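Local structure of peptidase, M20/M25/M40 family (Staphylococcus aureus, 4EWT) at residues D207-G212 and V248-V253. The protein is a manganese-bound hydrolase of the M20 peptidase family that probably cleaves amide bonds, as in N-acyl-amino-acid amidohydrolases. Numbering follows the deposited sequence.
Sequences DAIVAG and VIKDVV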
loop_
_atom_site.group_PDB
_atom_site.type_symbol
_atom_site.label_atom_id
_atom_site.label_comp_id
_atom_site.label_asym_id
_atom_site.label_seq_id
_atom_site.Cartn_x
_atom_site.Cartn_y
_atom_site.Cartn_z
ATOM N N ASP A 207 8.230 -6.002 -12.543
ATOM C CA ASP A 207 6.787 -6.209 -12.618
ATOM C C ASP A 207 6.035 -4.870 -12.731
ATOM O O ASP A 207 5.995 -4.101 -11.787
ATOM C CB ASP A 207 6.399 -6.999 -11.350
ATOM C CG ASP A 207 5.048 -7.652 -11.432
ATOM O OD1 ASP A 207 4.133 -7.101 -12.101
ATOM O OD2 ASP A 207 4.892 -8.727 -10.785
ATOM N N ALA A 208 5.450 -4.583 -13.888
ATOM C CA ALA A 208 4.692 -3.348 -14.033
ATOM C C ALA A 208 3.374 -3.361 -13.246
ATOM O O ALA A 208 2.884 -2.312 -12.841
ATOM C CB ALA A 208 4.440 -3.026 -15.491
ATOM N N ILE A 209 2.796 -4.536 -13.037
ATOM C CA ILE A 209 1.527 -4.603 -12.291
ATOM C C ILE A 209 1.756 -4.245 -10.820
ATOM O O ILE A 209 1.000 -3.485 -10.254
ATOM C CB ILE A 209 0.795 -5.959 -12.483
ATOM C CG1 ILE A 209 0.167 -5.979 -13.884
ATOM C CG2 ILE A 209 -0.281 -6.186 -11.378
ATOM C CD1 ILE A 209 -0.306 -7.352 -14.366
ATOM N N VAL A 210 2.784 -4.819 -10.207
ATOM C CA VAL A 210 3.173 -4.480 -8.851
ATOM C C VAL A 210 3.472 -2.969 -8.752
ATOM O O VAL A 210 2.950 -2.303 -7.870
ATOM C CB VAL A 210 4.394 -5.335 -8.415
ATOM C CG1 VAL A 210 5.118 -4.707 -7.238
ATOM C CG2 VAL A 210 3.980 -6.786 -8.136
ATOM N N ALA A 211 4.260 -2.414 -9.672
ATOM C CA ALA A 211 4.585 -0.989 -9.591
ATOM C C ALA A 211 3.344 -0.109 -9.737
ATOM O O ALA A 211 3.190 0.873 -9.011
ATOM C CB ALA A 211 5.647 -0.587 -10.673
ATOM N N GLY A 212 2.486 -0.465 -10.702
ATOM C CA GLY A 212 1.260 0.289 -10.946
ATOM C C GLY A 212 0.309 0.190 -9.757
ATOM O O GLY A 212 -0.361 1.171 -9.415
ATOM N N VAL A 248 3.309 -14.842 -17.311
ATOM C CA VAL A 248 4.286 -13.913 -17.853
ATOM C C VAL A 248 4.206 -12.700 -16.950
ATOM O O VAL A 248 3.116 -12.180 -16.706
ATOM C CB VAL A 248 3.950 -13.538 -19.327
ATOM C CG1 VAL A 248 4.852 -12.428 -19.853
ATOM C CG2 VAL A 248 4.052 -14.778 -20.242
ATOM N N ILE A 249 5.340 -12.282 -16.405
ATOM C CA ILE A 249 5.396 -11.022 -15.658
ATOM C C ILE A 249 5.163 -9.852 -16.613
ATOM O O ILE A 249 5.852 -9.719 -17.629
ATOM C CB ILE A 249 6.729 -10.871 -14.888
ATOM C CG1 ILE A 249 6.747 -11.833 -13.699
ATOM C CG2 ILE A 249 6.918 -9.415 -14.398
ATOM C CD1 ILE A 249 8.133 -12.262 -13.280
ATOM N N LYS A 250 4.175 -9.028 -16.288
ATOM C CA LYS A 250 3.685 -7.995 -17.189
ATOM C C LYS A 250 4.662 -6.813 -17.358
ATOM O O LYS A 250 5.130 -6.230 -16.376
ATOM C CB LYS A 250 2.289 -7.540 -16.733
ATOM C CG LYS A 250 1.607 -6.498 -17.616
ATOM C CD LYS A 250 0.929 -7.138 -18.823
ATOM C CE LYS A 250 0.638 -6.117 -19.915
ATOM N NZ LYS A 250 0.168 -6.757 -21.178
ATOM N N ASP A 251 4.961 -6.481 -18.617
ATOM C CA ASP A 251 6.025 -5.516 -18.969
ATOM C C ASP A 251 5.604 -4.051 -18.888
ATOM O O ASP A 251 6.439 -3.179 -18.642
ATOM C CB ASP A 251 6.583 -5.810 -20.376
ATOM C CG ASP A 251 5.573 -5.563 -21.482
ATOM O OD1 ASP A 251 4.352 -5.790 -21.274
ATOM O OD2 ASP A 251 5.998 -5.144 -22.588
ATOM N N VAL A 252 4.314 -3.799 -19.102
ATOM C CA VAL A 252 3.778 -2.454 -19.173
ATOM C C VAL A 252 2.322 -2.438 -18.702
ATOM O O VAL A 252 1.563 -3.365 -18.996
ATOM C CB VAL A 252 3.934 -1.838 -20.594
ATOM C CG1 VAL A 252 3.225 -2.675 -21.630
ATOM C CG2 VAL A 252 3.420 -0.397 -20.631
ATOM N N VAL A 253 1.963 -1.431 -17.906
ATOM C CA VAL A 253 0.558 -1.155 -17.621
ATOM C C VAL A 253 0.201 0.275 -18.061
ATOM O O VAL A 253 1.030 1.190 -18.019
ATOM C CB VAL A 253 0.106 -1.458 -16.138
ATOM C CG1 VAL A 253 0.502 -2.882 -15.687
ATOM C CG2 VAL A 253 0.628 -0.454 -15.169
HETATM O O HOH W 1 3.060 -9.109 -13.546
#
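Ala208 N donates to Lys250 O (3.0 Å), tying the N-terminal turn of helix 208-226 to the break in strand 248-261, within the smaller alpha+beta domain, the lid (dimerisation) domain of M20 peptidases, far from the two-manganese centre. The bond is nearly straight, 162° at the hydrogen, and engages the first N-H of the helix. Asp207 supplies the N-cap. With CG anti to the backbone N (chi1 -163°), its carboxylate lies beside the carbonyl carbon, where the chain enters the helix; OD1 there accepts from Val210 N (3.3 Å), well above the carboxylate plane, and weakly from Ile209 N. A water donates to OD1 and accepts from Lys250 N (3.0 Å), so Lys250 is held to the helix start directly through O and, by way of the water, through N. OD2 forms a salt bridge with Arg225 of the third subunit.

Apolar contacts flank these bonds. Ile249 CG2 rests against Asp207 CA and CB, while Ala208 CB lies over the Asp251-Val252 peptide. Ile209 CD1 meets Lys250 CB at 3.5 Å, and both residues pack on Gly238 of the second subunit; Lys250 NZ hydrogen-bonds to Lys243 O. Crossing Val253 at about a right angle, Ile209 sets its CG1 3.6 Å from Val253 CG1.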